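Local coordinates for protein 2-hydroxyhepta-2,4-diene-1, 7-dioateisomerase (Mycobacterium abscessus, PDB 3R6O) that probably isomerises 2-hydroxyhepta-2,4-diene-1,7-dioate, as a magnesium-binding member of the fumarylacetoacetate hydrolase (FAH) family, at residues 160-165 against 279-284; 105-110 against 129-134; 182-187 against 225-230; 156-161 against 187-192. All coordinates share one frame; numbering follows the deposited sequence.

Contact 1 of 4, residues 160-165 against 279-284; sequences EIAVVI and IILTGT. With MG (magnesium ion), chain B.
Glu160 and Gly283 meet where the strand 279-281 gives way to a loop, and the two oxygens of the glutamate carboxylate do different jobs there. OE1 accepts the amide of Gly283 (OE1 to N 2.8 Å), which comes from above the carboxylate plane, about 50° out of it. OE2 binds magnesium, at 2.3 Å from the ion. The glutamate chain runs extended beyond CG (chi2 -159°), carrying its carboxylate alongside Gly283 to the metal, while OE1 also rests on CB of Leu281.

One residue further on, the carbonyl of Ile161 takes two bonds from Thr282: one from its N, 2.9 Å from Ile161 O, and a short one from its OG1, 2.6 Å from the same oxygen. A water completes this corner. It accepts from Ile161 N and donates to both Thr282 OG1 and Gly283 O, so the hydroxyl donates to a carbonyl and accepts from the water. Beyond the corner the pairing is regular antiparallel: Val163 N reaches Ile280 O at 2.8 Å, and Ile280 N returns to Val163 O at 2.7 Å. Ala162 CB packs on Ile279 CG2 (3.8 Å) on one face of the sheet; on the other, Val163 and Ile280 lie side by side.

Thr284 OG1 bonds to Ile159 O. Helix 261-269 covers the Val163 and Ile280 face through Phe261 and Val264, while strands 181-192 and 106-110 flank the pair within the same sheet.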
loop_
_atom_site.group_PDB
_atom_site.type_symbol
_atom_site.label_atom_id
_atom_site.label_comp_id
_atom_site.label_asym_id
_atom_site.label_seq_id
_atom_site.Cartn_x
_atom_site.Cartn_y
_atom_site.Cartn_z
ATOM N N GLU A 160 -12.526 -6.861 12.432
ATOM C CA GLU A 160 -11.240 -7.534 12.592
ATOM C C GLU A 160 -10.433 -6.852 13.680
ATOM O O GLU A 160 -10.600 -5.663 13.950
ATOM C CB GLU A 160 -10.473 -7.508 11.253
ATOM C CG GLU A 160 -11.339 -7.873 10.062
ATOM C CD GLU A 160 -10.622 -8.357 8.834
ATOM O OE1 GLU A 160 -9.392 -8.595 8.829
ATOM O OE2 GLU A 160 -11.328 -8.504 7.833
ATOM N N ILE A 161 -9.523 -7.612 14.263
ATOM C CA ILE A 161 -8.530 -7.060 15.126
ATOM C C ILE A 161 -7.247 -6.789 14.266
ATOM O O ILE A 161 -6.743 -7.690 13.549
ATOM C CB ILE A 161 -8.235 -7.998 16.339
ATOM C CG1 ILE A 161 -9.513 -8.373 17.122
ATOM C CG2 ILE A 161 -7.217 -7.338 17.288
ATOM C CD1 ILE A 161 -10.415 -7.194 17.556
ATOM N N ALA A 162 -6.756 -5.567 14.340
ATOM C CA ALA A 162 -5.518 -5.153 13.672
ATOM C C ALA A 162 -4.368 -5.112 14.645
ATOM O O ALA A 162 -4.527 -4.679 15.794
ATOM C CB ALA A 162 -5.670 -3.748 13.020
ATOM N N VAL A 163 -3.197 -5.510 14.172
ATOM C CA VAL A 163 -1.959 -5.181 14.877
ATOM C C VAL A 163 -1.249 -4.108 14.083
ATOM O O VAL A 163 -1.315 -4.043 12.823
ATOM C CB VAL A 163 -0.991 -6.363 15.108
ATOM C CG1 VAL A 163 -1.593 -7.329 16.091
ATOM C CG2 VAL A 163 -0.643 -7.051 13.819
ATOM N N VAL A 164 -0.564 -3.280 14.844
ATOM C CA VAL A 164 0.239 -2.240 14.351
ATOM C C VAL A 164 1.713 -2.560 14.619
ATOM O O VAL A 164 2.098 -2.843 15.757
ATOM C CB VAL A 164 -0.110 -0.923 15.053
ATOM C CG1 VAL A 164 0.787 0.154 14.545
ATOM C CG2 VAL A 164 -1.582 -0.541 14.819
ATOM N N ILE A 165 2.542 -2.409 13.595
ATOM C CA ILE A 165 3.940 -2.798 13.670
ATOM C C ILE A 165 4.721 -1.671 14.328
ATOM O O ILE A 165 4.501 -0.482 14.041
ATOM C CB ILE A 165 4.511 -3.063 12.255
ATOM C CG1 ILE A 165 3.757 -4.188 11.544
ATOM C CG2 ILE A 165 5.969 -3.376 12.277
ATOM C CD1 ILE A 165 3.765 -5.538 12.276
ATOM N N ILE A 279 0.005 -1.566 9.350
ATOM C CA ILE A 279 -1.163 -2.170 10.005
ATOM C C ILE A 279 -1.472 -3.496 9.339
ATOM O O ILE A 279 -1.484 -3.576 8.097
ATOM C CB ILE A 279 -2.406 -1.280 9.820
ATOM C CG1 ILE A 279 -2.215 0.046 10.586
ATOM C CG2 ILE A 279 -3.721 -1.954 10.296
ATOM C CD1 ILE A 279 -3.362 0.986 10.313
ATOM N N ILE A 280 -1.721 -4.525 10.152
ATOM C CA ILE A 280 -2.248 -5.809 9.646
ATOM C C ILE A 280 -3.625 -6.105 10.265
ATOM O O ILE A 280 -3.731 -6.221 11.487
ATOM C CB ILE A 280 -1.267 -7.000 9.919
ATOM C CG1 ILE A 280 0.147 -6.723 9.363
ATOM C CG2 ILE A 280 -1.782 -8.267 9.238
ATOM C CD1 ILE A 280 1.235 -7.733 9.936
ATOM N N LEU A 281 -4.663 -6.215 9.430
ATOM C CA LEU A 281 -5.969 -6.703 9.847
ATOM C C LEU A 281 -5.922 -8.237 9.818
ATOM O O LEU A 281 -5.580 -8.842 8.783
ATOM C CB LEU A 281 -7.093 -6.195 8.933
ATOM C CG LEU A 281 -7.647 -4.790 9.190
ATOM C CD1 LEU A 281 -6.567 -3.841 9.014
ATOM C CD2 LEU A 281 -8.859 -4.519 8.193
ATOM N N THR A 282 -6.265 -8.853 10.939
ATOM C CA THR A 282 -5.948 -10.264 11.129
ATOM C C THR A 282 -7.069 -11.225 10.766
ATOM O O THR A 282 -6.960 -12.398 11.056
ATOM C CB THR A 282 -5.446 -10.556 12.540
ATOM O OG1 THR A 282 -6.452 -10.224 13.512
ATOM C CG2 THR A 282 -4.137 -9.769 12.793
ATOM N N GLY A 283 -8.136 -10.738 10.123
ATOM C CA GLY A 283 -9.225 -11.615 9.712
ATOM C C GLY A 283 -10.547 -11.319 10.406
ATOM O O GLY A 283 -10.568 -10.725 11.449
ATOM N N THR A 284 -11.638 -11.732 9.772
ATOM C CA THR A 284 -12.987 -11.594 10.298
ATOM C C THR A 284 -13.698 -12.948 10.472
ATOM O O THR A 284 -13.467 -13.893 9.702
ATOM C CB THR A 284 -13.813 -10.671 9.355
ATOM O OG1 THR A 284 -14.962 -10.199 10.030
ATOM C CG2 THR A 284 -14.187 -11.373 8.041
HETATM MG MG MG B . -10.626 -9.263 5.733
HETATM O O HOH W 1 -9.160 -10.608 13.676
#

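Contact 2 of 4, residues 105-110 against 129-134; sequences QVIALG and PVVFMK
Phe132 lays its ring beside Gly110, where no side chain stands in the way: CE2 of the phenylalanine comes within 3.6 Å of the glycine CA. The ring therefore fills the hollow that the glycine opens in this face of the ladder. Next along is Ala108, whose small CB sits 4.3 Å from Phe132 CB and also touches the start of the Lys134 chain. Val106 then sets CG1 against CB of Lys134, 3.9 Å apart, and the lysine bends away at chi3 and chi4.

Larger bumps interlock on the opposite face. Ile107 works with two branches: CG2 presses on CG1 of Val131 at 3.6 Å, while CD1 reaches CG of Met133, also at 3.6 Å. With CG1 beside the backbone N (chi1 -55°) and chi2 bent to -49°, the isoleucine straddles the gap between these two neighbours. Leu109 continues the row, meeting Pro129 through CD2 and Val131 through CD1.

Backbone bonds hold the antiparallel strands together, among them Phe132 N to Ala108 O at 2.7 Å and Gly110 N to Val130 O at 2.9 Å. Near Gln105 a water bridges Val106 N and Lys134 O.

The strand 130-134 is the outermost on this side of the chain's mixed sheet, and the second subunit packs here, with its Arg212 on Val131 and its Val211 on Met133. The other face turns to the magnesium site, where Lys134 forms a salt bridge with Asp189: an antiparallel edge pair of the mixed sheet, lying between the subunit interface and the metal pocket.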
loop_
_atom_site.group_PDB
_atom_site.type_symbol
_atom_site.label_atom_id
_atom_site.label_comp_id
_atom_site.label_asym_id
_atom_site.label_seq_id
_atom_site.Cartn_x
_atom_site.Cartn_y
_atom_site.Cartn_z
ATOM N N GLN A 105 1.587 0.854 4.828
ATOM C CA GLN A 105 0.797 -0.094 4.080
ATOM C C GLN A 105 -0.208 -0.727 5.002
ATOM O O GLN A 105 0.027 -0.812 6.219
ATOM C CB GLN A 105 1.641 -1.176 3.404
ATOM C CG GLN A 105 2.357 -2.138 4.351
ATOM C CD GLN A 105 3.452 -2.950 3.696
ATOM O OE1 GLN A 105 3.306 -3.392 2.533
ATOM N NE2 GLN A 105 4.551 -3.187 4.444
ATOM N N VAL A 106 -1.315 -1.168 4.407
ATOM C CA VAL A 106 -2.366 -1.836 5.158
ATOM C C VAL A 106 -2.638 -3.205 4.565
ATOM O O VAL A 106 -3.109 -3.322 3.425
ATOM C CB VAL A 106 -3.643 -1.005 5.174
ATOM C CG1 VAL A 106 -4.734 -1.702 6.050
ATOM C CG2 VAL A 106 -3.277 0.441 5.668
ATOM N N ILE A 107 -2.249 -4.215 5.328
ATOM C CA ILE A 107 -2.402 -5.607 4.952
ATOM C C ILE A 107 -3.663 -6.133 5.609
ATOM O O ILE A 107 -3.932 -5.825 6.769
ATOM C CB ILE A 107 -1.215 -6.459 5.431
ATOM C CG1 ILE A 107 0.108 -5.891 4.924
ATOM C CG2 ILE A 107 -1.403 -7.964 4.997
ATOM C CD1 ILE A 107 0.142 -5.596 3.508
ATOM N N ALA A 108 -4.453 -6.901 4.873
ATOM C CA ALA A 108 -5.654 -7.559 5.428
ATOM C C ALA A 108 -5.632 -9.045 5.085
ATOM O O ALA A 108 -5.344 -9.429 3.917
ATOM C CB ALA A 108 -6.973 -6.912 4.859
ATOM N N LEU A 109 -5.994 -9.873 6.061
ATOM C CA LEU A 109 -6.057 -11.307 5.847
ATOM C C LEU A 109 -7.487 -11.778 5.576
ATOM O O LEU A 109 -8.416 -11.465 6.334
ATOM C CB LEU A 109 -5.469 -12.021 7.054
ATOM C CG LEU A 109 -4.100 -12.622 6.945
ATOM C CD1 LEU A 109 -3.013 -11.537 6.671
ATOM C CD2 LEU A 109 -3.889 -13.443 8.298
ATOM N N GLY A 110 -7.650 -12.518 4.484
ATOM C CA GLY A 110 -8.853 -13.305 4.238
ATOM C C GLY A 110 -8.729 -14.721 4.729
ATOM O O GLY A 110 -7.639 -15.277 4.769
ATOM N N PRO A 129 -4.765 -18.823 4.685
ATOM C CA PRO A 129 -5.235 -17.423 4.598
ATOM C C PRO A 129 -4.633 -16.662 3.388
ATOM O O PRO A 129 -3.495 -16.957 2.978
ATOM C CB PRO A 129 -4.758 -16.822 5.917
ATOM C CG PRO A 129 -4.697 -17.998 6.851
ATOM C CD PRO A 129 -4.184 -19.105 6.017
ATOM N N VAL A 130 -5.392 -15.696 2.844
ATOM C CA VAL A 130 -5.029 -14.944 1.651
ATOM C C VAL A 130 -4.615 -13.547 2.076
ATOM O O VAL A 130 -5.287 -12.886 2.869
ATOM C CB VAL A 130 -6.249 -14.873 0.701
ATOM C CG1 VAL A 130 -6.010 -13.912 -0.511
ATOM C CG2 VAL A 130 -6.580 -16.247 0.249
ATOM N N VAL A 131 -3.491 -13.089 1.546
ATOM C CA VAL A 131 -3.052 -11.783 1.856
ATOM C C VAL A 131 -3.611 -10.764 0.871
ATOM O O VAL A 131 -3.340 -10.833 -0.354
ATOM C CB VAL A 131 -1.522 -11.720 1.913
ATOM C CG1 VAL A 131 -1.052 -10.278 2.270
ATOM C CG2 VAL A 131 -0.996 -12.780 2.909
ATOM N N PHE A 132 -4.365 -9.810 1.419
ATOM C CA PHE A 132 -4.910 -8.671 0.664
ATOM C C PHE A 132 -4.224 -7.423 1.094
ATOM O O PHE A 132 -3.607 -7.401 2.169
ATOM C CB PHE A 132 -6.408 -8.453 0.915
ATOM C CG PHE A 132 -7.247 -9.632 0.550
ATOM C CD1 PHE A 132 -7.255 -10.081 -0.743
ATOM C CD2 PHE A 132 -7.978 -10.316 1.515
ATOM C CE1 PHE A 132 -8.004 -11.227 -1.123
ATOM C CE2 PHE A 132 -8.721 -11.468 1.149
ATOM C CZ PHE A 132 -8.724 -11.907 -0.168
ATOM N N MET A 133 -4.376 -6.372 0.267
ATOM C CA MET A 133 -3.892 -5.055 0.616
ATOM C C MET A 133 -5.022 -4.036 0.437
ATOM O O MET A 133 -5.717 -4.024 -0.592
ATOM C CB MET A 133 -2.636 -4.671 -0.186
ATOM C CG MET A 133 -1.511 -4.082 0.729
ATOM S SD MET A 133 0.002 -3.697 -0.115
ATOM C CE MET A 133 0.307 -5.225 -0.904
ATOM N N LYS A 134 -5.212 -3.209 1.463
ATOM C CA LYS A 134 -6.064 -2.022 1.412
ATOM C C LYS A 134 -5.286 -0.732 1.122
ATOM O O LYS A 134 -4.275 -0.493 1.732
ATOM C CB LYS A 134 -6.762 -1.841 2.770
ATOM C CG LYS A 134 -7.736 -3.029 3.018
ATOM C CD LYS A 134 -8.590 -2.796 4.214
ATOM C CE LYS A 134 -9.816 -1.958 3.977
ATOM N NZ LYS A 134 -10.970 -2.724 3.315
HETATM O O HOH W 2 -1.440 -0.728 1.670
#

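Contact 3 of 4, residues 182-187 against 225-230; sequences AGYMLA and WLFTTG
The strand 181-192 carries a classic beta bulge against 155-165, Ala182 and Gly183 both facing Val164, and on its other edge Gly183 pairs with Thr228. The glycine brings the backbones very close, its CA only 4.0 Å from CA of Thr228. Ala182 O takes the amide of Thr229 in a longish bond of 3.2 Å, and Thr229 CG2 lies against the glycine CA.

Tyr184 and Phe227 form the next, hydrogen-bonded pair. Phe227 N bonds to Tyr184 O (2.8 Å), and Tyr184 N bonds back to Phe227 O. Their rings share a face of the sheet without stacking: CD2 of Tyr184 touches CD2 of Phe227 at 3.8 Å, arriving at the edge of the phenylalanine ring and in its plane. The carbonyl of Phe227 in turn lies at the edge of the tyrosine ring. Phe227 has CG opposite its backbone N (chi1 176°), whereas Tyr184 keeps CG beside its own N (chi1 -49°), and the two side chains cross at a slant.

Leu226 turns to the other face, where CD1 rests over the Gly183-Tyr184 peptide, 3.5 Å from Tyr184 N, and meets Met185 CG. Toward Trp225 the strands part, and a water takes over, accepting from Leu186 N and donating to Trp225 O.

Tyr184 OH bonds to Glu236 N, and its ring meets Phe261 edge-to-face. The strand 226-228 joins 181-192 on one side and 25-28 on the other, so this pair links the N-terminal strands to the middle of the one mixed sheet of this FAH-family protein.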
loop_
_atom_site.group_PDB
_atom_site.type_symbol
_atom_site.label_atom_id
_atom_site.label_comp_id
_atom_site.label_asym_id
_atom_site.label_seq_id
_atom_site.Cartn_x
_atom_site.Cartn_y
_atom_site.Cartn_z
ATOM N N ALA A 182 3.660 -2.867 18.103
ATOM C CA ALA A 182 3.480 -1.761 19.009
ATOM C C ALA A 182 2.161 -1.914 19.750
ATOM O O ALA A 182 2.045 -1.472 20.860
ATOM C CB ALA A 182 3.514 -0.433 18.259
ATOM N N GLY A 183 1.134 -2.478 19.108
ATOM C CA GLY A 183 -0.130 -2.684 19.806
ATOM C C GLY A 183 -1.259 -3.122 18.884
ATOM O O GLY A 183 -1.010 -3.685 17.818
ATOM N N TYR A 184 -2.489 -2.861 19.317
ATOM C CA TYR A 184 -3.665 -3.431 18.677
ATOM C C TYR A 184 -4.754 -2.376 18.498
ATOM O O TYR A 184 -4.885 -1.450 19.310
ATOM C CB TYR A 184 -4.269 -4.539 19.532
ATOM C CG TYR A 184 -3.381 -5.624 20.083
ATOM C CD1 TYR A 184 -3.323 -6.873 19.478
ATOM C CD2 TYR A 184 -2.696 -5.440 21.262
ATOM C CE1 TYR A 184 -2.553 -7.893 20.009
ATOM C CE2 TYR A 184 -1.931 -6.453 21.820
ATOM C CZ TYR A 184 -1.862 -7.685 21.192
ATOM O OH TYR A 184 -1.107 -8.684 21.765
ATOM N N MET A 185 -5.569 -2.525 17.457
ATOM C CA MET A 185 -6.703 -1.608 17.205
ATOM C C MET A 185 -7.876 -2.414 16.674
ATOM O O MET A 185 -7.676 -3.419 15.959
ATOM C CB MET A 185 -6.415 -0.621 16.077
ATOM C CG MET A 185 -5.196 0.161 16.184
ATOM S SD MET A 185 -5.361 1.479 15.003
ATOM C CE MET A 185 -4.912 0.701 13.459
ATOM N N LEU A 186 -9.082 -1.946 16.973
ATOM C CA LEU A 186 -10.273 -2.489 16.327
ATOM C C LEU A 186 -10.262 -1.968 14.893
ATOM O O LEU A 186 -9.767 -0.871 14.624
ATOM C CB LEU A 186 -11.528 -2.027 17.085
ATOM C CG LEU A 186 -12.839 -2.796 16.940
ATOM C CD1 LEU A 186 -12.610 -4.273 17.169
ATOM C CD2 LEU A 186 -13.922 -2.209 17.929
ATOM N N ALA A 187 -10.748 -2.765 13.950
ATOM C CA ALA A 187 -10.782 -2.343 12.572
ATOM C C ALA A 187 -11.970 -2.962 11.828
ATOM O O ALA A 187 -12.607 -3.887 12.336
ATOM C CB ALA A 187 -9.452 -2.658 11.847
ATOM N N TRP A 225 -8.725 3.425 19.644
ATOM C CA TRP A 225 -7.390 3.615 20.174
ATOM C C TRP A 225 -6.430 2.508 19.849
ATOM O O TRP A 225 -6.828 1.392 19.517
ATOM C CB TRP A 225 -7.451 3.883 21.700
ATOM C CG TRP A 225 -8.140 2.831 22.532
ATOM C CD1 TRP A 225 -7.679 1.581 22.802
ATOM C CD2 TRP A 225 -9.384 2.957 23.248
ATOM N NE1 TRP A 225 -8.567 0.903 23.589
ATOM C CE2 TRP A 225 -9.614 1.725 23.896
ATOM C CE3 TRP A 225 -10.328 3.982 23.388
ATOM C CZ2 TRP A 225 -10.747 1.483 24.674
ATOM C CZ3 TRP A 225 -11.443 3.759 24.161
ATOM C CH2 TRP A 225 -11.650 2.512 24.804
ATOM N N LEU A 226 -5.148 2.847 19.887
ATOM C CA LEU A 226 -4.086 1.858 19.887
ATOM C C LEU A 226 -3.889 1.346 21.288
ATOM O O LEU A 226 -3.455 2.084 22.167
ATOM C CB LEU A 226 -2.786 2.455 19.362
ATOM C CG LEU A 226 -1.546 1.569 19.372
ATOM C CD1 LEU A 226 -1.697 0.450 18.371
ATOM C CD2 LEU A 226 -0.286 2.405 19.005
ATOM N N PHE A 227 -4.193 0.073 21.498
ATOM C CA PHE A 227 -4.017 -0.557 22.814
ATOM C C PHE A 227 -2.619 -1.127 22.788
ATOM O O PHE A 227 -2.344 -2.077 22.026
ATOM C CB PHE A 227 -5.091 -1.641 22.985
ATOM C CG PHE A 227 -4.973 -2.446 24.246
ATOM C CD1 PHE A 227 -5.442 -1.950 25.454
ATOM C CD2 PHE A 227 -4.436 -3.720 24.226
ATOM C CE1 PHE A 227 -5.348 -2.698 26.621
ATOM C CE2 PHE A 227 -4.355 -4.475 25.385
ATOM C CZ PHE A 227 -4.801 -3.975 26.577
ATOM N N THR A 228 -1.695 -0.512 23.511
ATOM C CA THR A 228 -0.289 -0.899 23.385
ATOM C C THR A 228 0.055 -2.220 24.080
ATOM O O THR A 228 -0.645 -2.700 24.982
ATOM C CB THR A 228 0.679 0.176 23.897
ATOM O OG1 THR A 228 0.540 0.274 25.318
ATOM C CG2 THR A 228 0.383 1.523 23.206
ATOM N N THR A 229 1.156 -2.801 23.621
ATOM C CA THR A 229 1.638 -4.076 24.157
ATOM C C THR A 229 2.265 -3.917 25.520
ATOM O O THR A 229 2.287 -4.859 26.330
ATOM C CB THR A 229 2.611 -4.733 23.171
ATOM O OG1 THR A 229 3.618 -3.777 22.788
ATOM C CG2 THR A 229 1.874 -5.137 21.925
ATOM N N GLY A 230 2.768 -2.722 25.810
ATOM C CA GLY A 230 3.400 -2.469 27.087
ATOM C C GLY A 230 4.459 -3.510 27.406
ATOM O O GLY A 230 5.378 -3.731 26.602
HETATM O O HOH W 3 -9.316 0.238 18.867
#

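Contact 4 of 4, residues 156-161 against 187-192; sequences DYEIEI and ANDITA. With MG (magnesium ion), chain B.
The segments 156-161 and 187-192 run antiparallel, 152° apart, with hydrogen-bonded pairs at both ends: Asp156 with Thr191, and Glu160 with Ala187. Asp156 N reaches Thr191 O at 2.7 Å. The ladder is interrupted at Glu158, whose N bonds to OD1 of the Asn188 side chain (2.8 Å), while Asp189 N still reaches Glu158 O.

The metal-binding carboxylates project from this region. Asp189, its CG opposite the backbone N (chi1 -176°), directs OD2 to magnesium at 2.6 Å, and its CB packs against OE2 of Glu160. Glu158 runs alongside Asp189, pointing the same way, with the two carboxylate planes 60° apart and Glu158 OE1 only 3.1 Å from Asp189 OD2. Thr191 OG1 donates to Asp189 O at 3.1 Å, from above the plane of that carbonyl.

Glu158 is also a known magnesium ligand of this protein, yet here its OE2 stays 4.1 Å from the ion. Basic partners surround the acids: Lys134 and Lys214 form salt bridges with Asp189, and Arg193 with Glu158 and Asp156. Together with the cation they would offset the repulsion of so many close carboxylates, consistent with the acidic metal site of FAH-family enzymes.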
loop_
_atom_site.group_PDB
_atom_site.type_symbol
_atom_site.label_atom_id
_atom_site.label_comp_id
_atom_site.label_asym_id
_atom_site.label_seq_id
_atom_site.Cartn_x
_atom_site.Cartn_y
_atom_site.Cartn_z
ATOM N N ASP A 156 -20.116 -4.847 2.051
ATOM C CA ASP A 156 -20.045 -5.713 3.213
ATOM C C ASP A 156 -19.143 -5.150 4.331
ATOM O O ASP A 156 -18.223 -4.371 4.081
ATOM C CB ASP A 156 -19.568 -7.106 2.798
ATOM C CG ASP A 156 -20.288 -8.210 3.532
ATOM O OD1 ASP A 156 -20.980 -7.913 4.521
ATOM O OD2 ASP A 156 -20.161 -9.393 3.104
ATOM N N TYR A 157 -19.413 -5.623 5.539
ATOM C CA TYR A 157 -18.680 -5.342 6.775
ATOM C C TYR A 157 -17.881 -6.578 7.210
ATOM O O TYR A 157 -18.275 -7.722 6.948
ATOM C CB TYR A 157 -19.676 -4.928 7.890
ATOM C CG TYR A 157 -20.769 -5.968 8.043
ATOM C CD1 TYR A 157 -20.597 -7.065 8.885
ATOM C CD2 TYR A 157 -21.922 -5.913 7.256
ATOM C CE1 TYR A 157 -21.592 -8.078 8.978
ATOM C CE2 TYR A 157 -22.924 -6.910 7.332
ATOM C CZ TYR A 157 -22.742 -8.004 8.188
ATOM O OH TYR A 157 -23.734 -8.992 8.292
ATOM N N GLU A 158 -16.744 -6.331 7.864
ATOM C CA GLU A 158 -15.882 -7.385 8.365
ATOM C C GLU A 158 -15.116 -6.858 9.569
ATOM O O GLU A 158 -14.088 -6.216 9.377
ATOM C CB GLU A 158 -14.870 -7.768 7.319
ATOM C CG GLU A 158 -15.441 -8.200 6.004
ATOM C CD GLU A 158 -14.372 -8.687 5.048
ATOM O OE1 GLU A 158 -13.405 -7.988 4.823
ATOM O OE2 GLU A 158 -14.495 -9.801 4.509
ATOM N N ILE A 159 -15.608 -7.122 10.766
ATOM C CA ILE A 159 -14.901 -6.735 11.998
ATOM C C ILE A 159 -13.626 -7.548 12.164
ATOM O O ILE A 159 -13.617 -8.750 12.009
ATOM C CB ILE A 159 -15.799 -6.833 13.251
ATOM C CG1 ILE A 159 -15.144 -6.108 14.437
ATOM C CG2 ILE A 159 -16.199 -8.328 13.609
ATOM C CD1 ILE A 159 -16.081 -6.087 15.719
ATOM N N GLU A 160 -12.526 -6.861 12.432
ATOM C CA GLU A 160 -11.240 -7.534 12.592
ATOM C C GLU A 160 -10.433 -6.852 13.680
ATOM O O GLU A 160 -10.600 -5.663 13.950
ATOM C CB GLU A 160 -10.473 -7.508 11.253
ATOM C CG GLU A 160 -11.339 -7.873 10.062
ATOM C CD GLU A 160 -10.622 -8.357 8.834
ATOM O OE1 GLU A 160 -9.392 -8.595 8.829
ATOM O OE2 GLU A 160 -11.328 -8.504 7.833
ATOM N N ILE A 161 -9.523 -7.612 14.263
ATOM C CA ILE A 161 -8.530 -7.060 15.126
ATOM C C ILE A 161 -7.247 -6.789 14.266
ATOM O O ILE A 161 -6.743 -7.690 13.549
ATOM C CB ILE A 161 -8.235 -7.998 16.339
ATOM C CG1 ILE A 161 -9.513 -8.373 17.122
ATOM C CG2 ILE A 161 -7.217 -7.338 17.288
ATOM C CD1 ILE A 161 -10.415 -7.194 17.556
ATOM N N ALA A 187 -10.748 -2.765 13.950
ATOM C CA ALA A 187 -10.782 -2.343 12.572
ATOM C C ALA A 187 -11.970 -2.962 11.828
ATOM O O ALA A 187 -12.607 -3.887 12.336
ATOM C CB ALA A 187 -9.452 -2.658 11.847
ATOM N N ASN A 188 -12.248 -2.447 10.634
ATOM C CA ASN A 188 -13.209 -3.131 9.686
ATOM C C ASN A 188 -12.635 -3.246 8.272
ATOM O O ASN A 188 -12.174 -2.256 7.712
ATOM C CB ASN A 188 -14.529 -2.382 9.659
ATOM C CG ASN A 188 -15.710 -3.299 9.266
ATOM O OD1 ASN A 188 -15.785 -3.764 8.145
ATOM N ND2 ASN A 188 -16.573 -3.607 10.227
ATOM N N ASP A 189 -12.611 -4.447 7.681
ATOM C CA ASP A 189 -12.216 -4.563 6.285
ATOM C C ASP A 189 -13.485 -4.453 5.419
ATOM O O ASP A 189 -14.030 -5.457 4.991
ATOM C CB ASP A 189 -11.487 -5.898 6.038
ATOM C CG ASP A 189 -10.984 -6.028 4.636
ATOM O OD1 ASP A 189 -11.124 -5.055 3.860
ATOM O OD2 ASP A 189 -10.463 -7.091 4.260
ATOM N N ILE A 190 -13.973 -3.226 5.227
ATOM C CA ILE A 190 -15.135 -2.955 4.379
ATOM C C ILE A 190 -14.777 -3.312 2.947
ATOM O O ILE A 190 -13.728 -2.881 2.437
ATOM C CB ILE A 190 -15.538 -1.450 4.359
ATOM C CG1 ILE A 190 -15.839 -0.893 5.770
ATOM C CG2 ILE A 190 -16.737 -1.186 3.321
ATOM C CD1 ILE A 190 -17.089 -1.408 6.472
ATOM N N THR A 191 -15.698 -3.993 2.284
ATOM C CA THR A 191 -15.462 -4.596 0.973
ATOM C C THR A 191 -16.737 -4.483 0.119
ATOM O O THR A 191 -17.829 -4.785 0.585
ATOM C CB THR A 191 -15.082 -6.077 1.118
ATOM O OG1 THR A 191 -13.912 -6.181 1.931
ATOM C CG2 THR A 191 -14.776 -6.702 -0.269
ATOM N N ALA A 192 -16.583 -3.999 -1.104
ATOM C CA ALA A 192 -17.652 -3.874 -2.064
ATOM C C ALA A 192 -17.543 -5.144 -2.896
ATOM O O ALA A 192 -16.689 -5.236 -3.770
ATOM C CB ALA A 192 -17.446 -2.629 -2.933
HETATM MG MG MG B . -10.626 -9.263 5.733
#

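Overall arrangement
All four contacts belong to one mixed sheet, whose strands run 226-228, 181-192, 155-165, 279-281, 106-110, 130-134 across it. Across the sheet they come in the order contact 3, contact 4, contact 1, contact 2, the last two joined by the pairing of 279-281 with 106-110. Along the chain contact 2 closes first; contact 3 is nested inside the loop closed by contact 1, and contacts 3 and 4 interleave. Centres of contacts 1 and 2 lie about 9 Å apart, those of 2 and 3 about 18 Å without touching. Contacts 1, 2 and 4 converge on the magnesium, so residues distant in sequence build one metal pocket, while contact 3 ties in the N-terminal strands.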